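Local coordinates for 2,5-dihydroxypyridine 5,6-dioxygenase (PDB 7CUP), which catalyses the iron-dependent, O2-consuming ring cleavage of 2,5-dihydroxypyridine to N-formylmaleamate in aerobic nicotinate degradation, at residues M72-G83 with M101-I112. Numbering follows the deposited sequence.
Sequences MTAYCGDTALTG and MMLLHSPEQEQI
The loop 72-83, next to the iron site, lies over the link from strand 96-99 of the parallel sheet to helix 107-114, meeting L104 at one end and E108 at the other. The CD1 methyl of L104 touches two backbone carbonyl oxygens of the loop, 3.4 Å from Y75 O and 3.5 Å from M72 O. Beside it the bent M102 chain brings CE to T73 CG2, 3.7 Å away, while T73 O takes a hydrogen bond from the iron ligand H318. In the middle an ST turn (L81 N to T79 OG1) overlaps a type I turn (T82 N to T79 O), and T82 OG1 also takes a nearly straight bond from T79 N (3.0 Å, 170°). T79 holds OG1 between its backbone N and carbonyl carbon (chi1 79°), which leaves CG2 to lean on L104 CB. A valine here would probably leave L81 N without its acceptor, loosening the ST turn. L81 crosses L103 and I112 at about right angles, its CD1 3.6 Å from L103 CD1. S106 N-caps the helix, its OG accepting from Q109 N, and two residues on, in the first turn, E108 OE2 takes a hydrogen bond from a water that accepts from G83 N at 2.7 Å.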
ATOM      1  N   MET A  72      -8.781 -12.140 -20.825  1.00 30.10           N
ATOM      2  CA  MET A  72      -9.554 -13.276 -20.271  1.00 34.21           C
ATOM      3  C   MET A  72     -10.618 -13.770 -21.250  1.00 31.79           C
ATOM      4  O   MET A  72     -11.107 -14.868 -21.012  1.00 30.86           O
ATOM      5  CB  MET A  72     -10.179 -12.865 -18.948  1.00 37.87           C
ATOM      6  CG  MET A  72      -9.079 -12.758 -17.898  1.00 43.32           C
ATOM      7  SD  MET A  72      -9.696 -12.798 -16.228  1.00 44.47           S
ATOM      8  CE  MET A  72     -10.941 -14.089 -16.318  1.00 44.21           C
ATOM      9  N   THR A  73     -10.881 -13.058 -22.348  1.00 29.76           N
ATOM     10  CA  THR A  73     -11.773 -13.534 -23.448  1.00 32.36           C
ATOM     11  C   THR A  73     -11.040 -14.561 -24.319  1.00 33.28           C
ATOM     12  O   THR A  73     -11.722 -15.263 -25.091  1.00 36.77           O
ATOM     13  CB  THR A  73     -12.285 -12.392 -24.340  1.00 30.18           C
ATOM     14  OG1 THR A  73     -11.220 -11.938 -25.179  1.00 29.37           O
ATOM     15  CG2 THR A  73     -12.855 -11.256 -23.521  1.00 31.52           C
ATOM     16  N   ALA A  74      -9.712 -14.642 -24.216  1.00 31.43           N
ATOM     17  CA  ALA A  74      -8.886 -15.502 -25.089  1.00 31.38           C
ATOM     18  C   ALA A  74      -9.160 -16.994 -24.814  1.00 32.85           C
ATOM     19  O   ALA A  74      -9.058 -17.803 -25.756  1.00 37.35           O
ATOM     20  CB  ALA A  74      -7.437 -15.148 -24.885  1.00 32.98           C
ATOM     21  N   TYR A  75      -9.494 -17.375 -23.578  1.00 31.89           N
ATOM     22  CA  TYR A  75      -9.541 -18.794 -23.152  1.00 32.39           C
ATOM     23  C   TYR A  75     -10.809 -19.115 -22.346  1.00 35.07           C
ATOM     24  O   TYR A  75     -10.841 -18.863 -21.115  1.00 34.30           O
ATOM     25  CB  TYR A  75      -8.317 -19.148 -22.323  1.00 34.76           C
ATOM     26  CG  TYR A  75      -8.056 -20.631 -22.279  1.00 34.98           C
ATOM     27  CD1 TYR A  75      -8.749 -21.460 -21.403  1.00 32.95           C
ATOM     28  CD2 TYR A  75      -7.127 -21.200 -23.126  1.00 31.92           C
ATOM     29  CE1 TYR A  75      -8.506 -22.823 -21.356  1.00 35.26           C
ATOM     30  CE2 TYR A  75      -6.870 -22.560 -23.089  1.00 36.65           C
ATOM     31  CZ  TYR A  75      -7.571 -23.374 -22.215  1.00 33.42           C
ATOM     32  OH  TYR A  75      -7.303 -24.704 -22.206  1.00 31.89           O
ATOM     33  N   CYS A  76     -11.787 -19.741 -23.012  1.00 33.15           N
ATOM     34  CA  CYS A  76     -13.120 -20.097 -22.454  1.00 38.22           C
ATOM     35  C   CYS A  76     -13.052 -21.509 -21.885  1.00 36.68           C
ATOM     36  O   CYS A  76     -13.154 -22.468 -22.640  1.00 41.04           O
ATOM     37  CB  CYS A  76     -14.207 -19.993 -23.519  1.00 40.48           C
ATOM     38  SG  CYS A  76     -14.344 -18.320 -24.177  1.00 44.72           S
ATOM     39  N   GLY A  77     -12.804 -21.619 -20.595  1.00 39.93           N
ATOM     40  CA  GLY A  77     -12.846 -22.920 -19.917  1.00 40.84           C
ATOM     41  C   GLY A  77     -13.622 -22.838 -18.630  1.00 34.48           C
ATOM     42  O   GLY A  77     -14.611 -22.100 -18.576  1.00 33.83           O
ATOM     43  N   ASP A  78     -13.155 -23.586 -17.635  1.00 34.30           N
ATOM     44  CA  ASP A  78     -13.641 -23.503 -16.247  1.00 33.26           C
ATOM     45  C   ASP A  78     -13.390 -22.074 -15.789  1.00 32.67           C
ATOM     46  O   ASP A  78     -12.673 -21.314 -16.479  1.00 29.96           O
ATOM     47  CB  ASP A  78     -12.976 -24.572 -15.377  1.00 34.92           C
ATOM     48  CG  ASP A  78     -13.353 -25.984 -15.792  1.00 35.59           C
ATOM     49  OD1 ASP A  78     -14.259 -26.131 -16.620  1.00 34.33           O
ATOM     50  OD2 ASP A  78     -12.711 -26.922 -15.309  1.00 40.80           O
ATOM     51  N   THR A  79     -14.065 -21.705 -14.720  1.00 31.91           N
ATOM     52  CA  THR A  79     -13.943 -20.397 -14.048  1.00 31.87           C
ATOM     53  C   THR A  79     -13.815 -20.656 -12.549  1.00 29.16           C
ATOM     54  O   THR A  79     -13.857 -21.828 -12.117  1.00 28.20           O
ATOM     55  CB  THR A  79     -15.134 -19.465 -14.356  1.00 34.72           C
ATOM     56  OG1 THR A  79     -16.283 -19.816 -13.570  1.00 34.66           O
ATOM     57  CG2 THR A  79     -15.531 -19.454 -15.814  1.00 31.69           C
ATOM     58  N   ALA A  80     -13.741 -19.585 -11.776  1.00 26.90           N
ATOM     59  CA  ALA A  80     -13.578 -19.661 -10.319  1.00 25.53           C
ATOM     60  C   ALA A  80     -14.872 -20.227  -9.734  1.00 23.73           C
ATOM     61  O   ALA A  80     -14.837 -20.745  -8.623  1.00 25.64           O
ATOM     62  CB  ALA A  80     -13.193 -18.314  -9.769  1.00 27.86           C
ATOM     63  N   LEU A  81     -15.961 -20.233 -10.495  1.00 25.05           N
ATOM     64  CA  LEU A  81     -17.234 -20.822 -10.016  1.00 25.16           C
ATOM     65  C   LEU A  81     -17.276 -22.326 -10.226  1.00 26.08           C
ATOM     66  O   LEU A  81     -18.140 -22.968  -9.584  1.00 28.05           O
ATOM     67  CB  LEU A  81     -18.410 -20.155 -10.726  1.00 27.73           C
ATOM     68  CG  LEU A  81     -18.745 -18.763 -10.208  1.00 28.38           C
ATOM     69  CD1 LEU A  81     -20.036 -18.300 -10.835  1.00 31.09           C
ATOM     70  CD2 LEU A  81     -18.838 -18.730  -8.684  1.00 29.21           C
ATOM     71  N   THR A  82     -16.420 -22.895 -11.068  1.00 24.32           N
ATOM     72  CA  THR A  82     -16.531 -24.344 -11.381  1.00 26.77           C
ATOM     73  C   THR A  82     -16.328 -25.117 -10.076  1.00 27.35           C
ATOM     74  O   THR A  82     -15.314 -24.853  -9.433  1.00 26.17           O
ATOM     75  CB  THR A  82     -15.553 -24.804 -12.465  1.00 25.24           C
ATOM     76  OG1 THR A  82     -15.779 -23.931 -13.578  1.00 24.77           O
ATOM     77  CG2 THR A  82     -15.762 -26.256 -12.843  1.00 24.96           C
ATOM     78  N   GLY A  83     -17.265 -25.999  -9.720  1.00 25.37           N
ATOM     79  CA  GLY A  83     -17.198 -26.849  -8.511  1.00 26.30           C
ATOM     80  C   GLY A  83     -17.264 -26.027  -7.232  1.00 26.28           C
ATOM     81  O   GLY A  83     -16.792 -26.516  -6.187  1.00 28.40           O
ATOM     82  N   MET A 101     -14.346  -9.118 -12.199  1.00 21.93           N
ATOM     83  CA  MET A 101     -13.304 -10.170 -12.402  1.00 23.10           C
ATOM     84  C   MET A 101     -13.514 -10.953 -13.714  1.00 25.54           C
ATOM     85  O   MET A 101     -12.600 -11.735 -14.046  1.00 27.48           O
ATOM     86  CB  MET A 101     -13.237 -11.147 -11.219  1.00 22.41           C
ATOM     87  CG  MET A 101     -14.333 -12.173 -11.179  1.00 22.58           C
ATOM     88  SD  MET A 101     -14.067 -13.398  -9.850  1.00 23.59           S
ATOM     89  CE  MET A 101     -13.064 -14.609 -10.683  1.00 23.67           C
ATOM     90  N   MET A 102     -14.657 -10.787 -14.402  1.00 27.05           N
ATOM     91  CA  MET A 102     -14.920 -11.331 -15.766  1.00 28.87           C
ATOM     92  C   MET A 102     -15.201 -12.822 -15.638  1.00 27.93           C
ATOM     93  O   MET A 102     -14.354 -13.613 -16.050  1.00 26.58           O
ATOM     94  CB  MET A 102     -13.715 -11.130 -16.688  1.00 34.84           C
ATOM     95  CG  MET A 102     -13.941 -10.169 -17.805  1.00 43.27           C
ATOM     96  SD  MET A 102     -14.891 -10.923 -19.106  1.00 47.24           S
ATOM     97  CE  MET A 102     -13.602 -11.819 -19.958  1.00 55.61           C
ATOM     98  N   LEU A 103     -16.317 -13.165 -15.007  1.00 28.14           N
ATOM     99  CA  LEU A 103     -16.863 -14.536 -14.988  1.00 31.12           C
ATOM    100  C   LEU A 103     -17.279 -14.836 -16.415  1.00 31.88           C
ATOM    101  O   LEU A 103     -18.254 -14.233 -16.864  1.00 33.51           O
ATOM    102  CB  LEU A 103     -18.109 -14.620 -14.103  1.00 32.74           C
ATOM    103  CG  LEU A 103     -17.894 -14.748 -12.610  1.00 33.32           C
ATOM    104  CD1 LEU A 103     -19.246 -14.958 -11.962  1.00 38.26           C
ATOM    105  CD2 LEU A 103     -16.935 -15.878 -12.262  1.00 33.48           C
ATOM    106  N   LEU A 104     -16.584 -15.736 -17.083  1.00 32.19           N
ATOM    107  CA  LEU A 104     -16.936 -16.101 -18.469  1.00 36.80           C
ATOM    108  C   LEU A 104     -18.308 -16.792 -18.452  1.00 41.26           C
ATOM    109  O   LEU A 104     -18.680 -17.373 -17.373  1.00 40.47           O
ATOM    110  CB  LEU A 104     -15.809 -16.975 -19.009  1.00 35.71           C
ATOM    111  CG  LEU A 104     -14.503 -16.236 -19.273  1.00 40.07           C
ATOM    112  CD1 LEU A 104     -13.560 -17.124 -20.070  1.00 45.00           C
ATOM    113  CD2 LEU A 104     -14.743 -14.917 -20.006  1.00 40.68           C
ATOM    114  N   HIS A 105     -19.074 -16.651 -19.543  1.00 42.38           N
ATOM    115  CA  HIS A 105     -20.383 -17.340 -19.709  1.00 48.65           C
ATOM    116  C   HIS A 105     -20.148 -18.814 -19.371  1.00 43.02           C
ATOM    117  O   HIS A 105     -19.201 -19.372 -19.879  1.00 51.85           O
ATOM    118  CB  HIS A 105     -20.977 -17.092 -21.108  1.00 54.63           C
ATOM    119  CG  HIS A 105     -21.439 -15.687 -21.341  1.00 58.90           C
ATOM    120  ND1 HIS A 105     -21.031 -14.624 -20.548  1.00 60.84           N
ATOM    121  CD2 HIS A 105     -22.231 -15.156 -22.299  1.00 62.76           C
ATOM    122  CE1 HIS A 105     -21.563 -13.506 -21.005  1.00 61.51           C
ATOM    123  NE2 HIS A 105     -22.304 -13.802 -22.074  1.00 59.68           N
ATOM    124  N   SER A 106     -20.900 -19.391 -18.442  1.00 44.05           N
ATOM    125  CA  SER A 106     -20.647 -20.766 -17.952  1.00 39.49           C
ATOM    126  C   SER A 106     -21.948 -21.361 -17.450  1.00 40.62           C
ATOM    127  O   SER A 106     -22.891 -20.622 -17.170  1.00 38.54           O
ATOM    128  CB  SER A 106     -19.598 -20.750 -16.897  1.00 44.03           C
ATOM    129  OG  SER A 106     -20.002 -19.959 -15.791  1.00 47.77           O
ATOM    130  N   PRO A 107     -22.051 -22.699 -17.313  1.00 41.32           N
ATOM    131  CA  PRO A 107     -23.244 -23.292 -16.716  1.00 42.17           C
ATOM    132  C   PRO A 107     -23.558 -22.623 -15.362  1.00 39.97           C
ATOM    133  O   PRO A 107     -24.732 -22.394 -15.083  1.00 36.68           O
ATOM    134  CB  PRO A 107     -22.939 -24.800 -16.586  1.00 43.13           C
ATOM    135  CG  PRO A 107     -21.463 -24.951 -16.957  1.00 43.60           C
ATOM    136  CD  PRO A 107     -21.068 -23.707 -17.732  1.00 41.81           C
ATOM    137  N   GLU A 108     -22.537 -22.261 -14.580  1.00 36.33           N
ATOM    138  CA  GLU A 108     -22.731 -21.756 -13.188  1.00 35.17           C
ATOM    139  C   GLU A 108     -23.300 -20.330 -13.219  1.00 30.09           C
ATOM    140  O   GLU A 108     -24.221 -20.039 -12.437  1.00 31.97           O
ATOM    141  CB  GLU A 108     -21.434 -21.822 -12.388  1.00 37.53           C
ATOM    142  CG  GLU A 108     -20.927 -23.242 -12.164  1.00 40.32           C
ATOM    143  CD  GLU A 108     -20.212 -23.863 -13.355  1.00 38.27           C
ATOM    144  OE1 GLU A 108     -20.128 -23.204 -14.403  1.00 44.65           O
ATOM    145  OE2 GLU A 108     -19.724 -24.979 -13.214  1.00 43.09           O
ATOM    146  N   GLN A 109     -22.786 -19.480 -14.094  1.00 28.09           N
ATOM    147  CA  GLN A 109     -23.301 -18.115 -14.338  1.00 29.36           C
ATOM    148  C   GLN A 109     -24.747 -18.196 -14.844  1.00 27.49           C
ATOM    149  O   GLN A 109     -25.563 -17.354 -14.433  1.00 24.54           O
ATOM    150  CB  GLN A 109     -22.419 -17.340 -15.323  1.00 30.14           C
ATOM    151  CG  GLN A 109     -23.066 -16.038 -15.755  1.00 35.49           C
ATOM    152  CD  GLN A 109     -22.178 -15.049 -16.472  1.00 42.19           C
ATOM    153  OE1 GLN A 109     -21.303 -14.415 -15.870  1.00 47.67           O
ATOM    154  NE2 GLN A 109     -22.463 -14.845 -17.754  1.00 44.81           N
ATOM    155  N   GLU A 110     -25.032 -19.140 -15.736  1.00 27.47           N
ATOM    156  CA  GLU A 110     -26.378 -19.378 -16.297  1.00 31.21           C
ATOM    157  C   GLU A 110     -27.348 -19.701 -15.160  1.00 27.11           C
ATOM    158  O   GLU A 110     -28.441 -19.140 -15.142  1.00 28.31           O
ATOM    159  CB  GLU A 110     -26.313 -20.513 -17.319  1.00 40.84           C
ATOM    160  CG  GLU A 110     -27.633 -20.756 -18.002  1.00 50.07           C
ATOM    161  CD  GLU A 110     -28.010 -19.690 -19.017  1.00 67.15           C
ATOM    162  OE1 GLU A 110     -28.923 -19.971 -19.824  1.00 86.04           O
ATOM    163  OE2 GLU A 110     -27.381 -18.594 -19.026  1.00 73.93           O
ATOM    164  N   GLN A 111     -26.925 -20.533 -14.212  1.00 29.41           N
ATOM    165  CA  GLN A 111     -27.724 -20.908 -13.016  1.00 30.25           C
ATOM    166  C   GLN A 111     -27.973 -19.669 -12.143  1.00 29.36           C
ATOM    167  O   GLN A 111     -29.120 -19.492 -11.688  1.00 30.74           O
ATOM    168  CB  GLN A 111     -27.032 -22.043 -12.278  1.00 34.25           C
ATOM    169  CG  GLN A 111     -27.265 -23.394 -12.943  1.00 40.60           C
ATOM    170  CD  GLN A 111     -26.260 -24.402 -12.449  1.00 47.17           C
ATOM    171  OE1 GLN A 111     -25.799 -24.333 -11.313  1.00 58.12           O
ATOM    172  NE2 GLN A 111     -25.889 -25.341 -13.305  1.00 53.40           N
ATOM    173  N   ILE A 112     -26.973 -18.793 -11.965  1.00 27.40           N
ATOM    174  CA  ILE A 112     -27.175 -17.512 -11.220  1.00 24.27           C
ATOM    175  C   ILE A 112     -28.304 -16.723 -11.891  1.00 22.29           C
ATOM    176  O   ILE A 112     -29.223 -16.321 -11.196  1.00 22.14           O
ATOM    177  CB  ILE A 112     -25.878 -16.677 -11.078  1.00 24.12           C
ATOM    178  CG1 ILE A 112     -24.786 -17.460 -10.349  1.00 23.75           C
ATOM    179  CG2 ILE A 112     -26.188 -15.357 -10.378  1.00 24.98           C
ATOM    180  CD1 ILE A 112     -23.431 -16.808 -10.377  1.00 25.64           C
TER
HETATM  181  O   HOH W   1     -19.639 -26.334 -10.947  1.00 43.42           O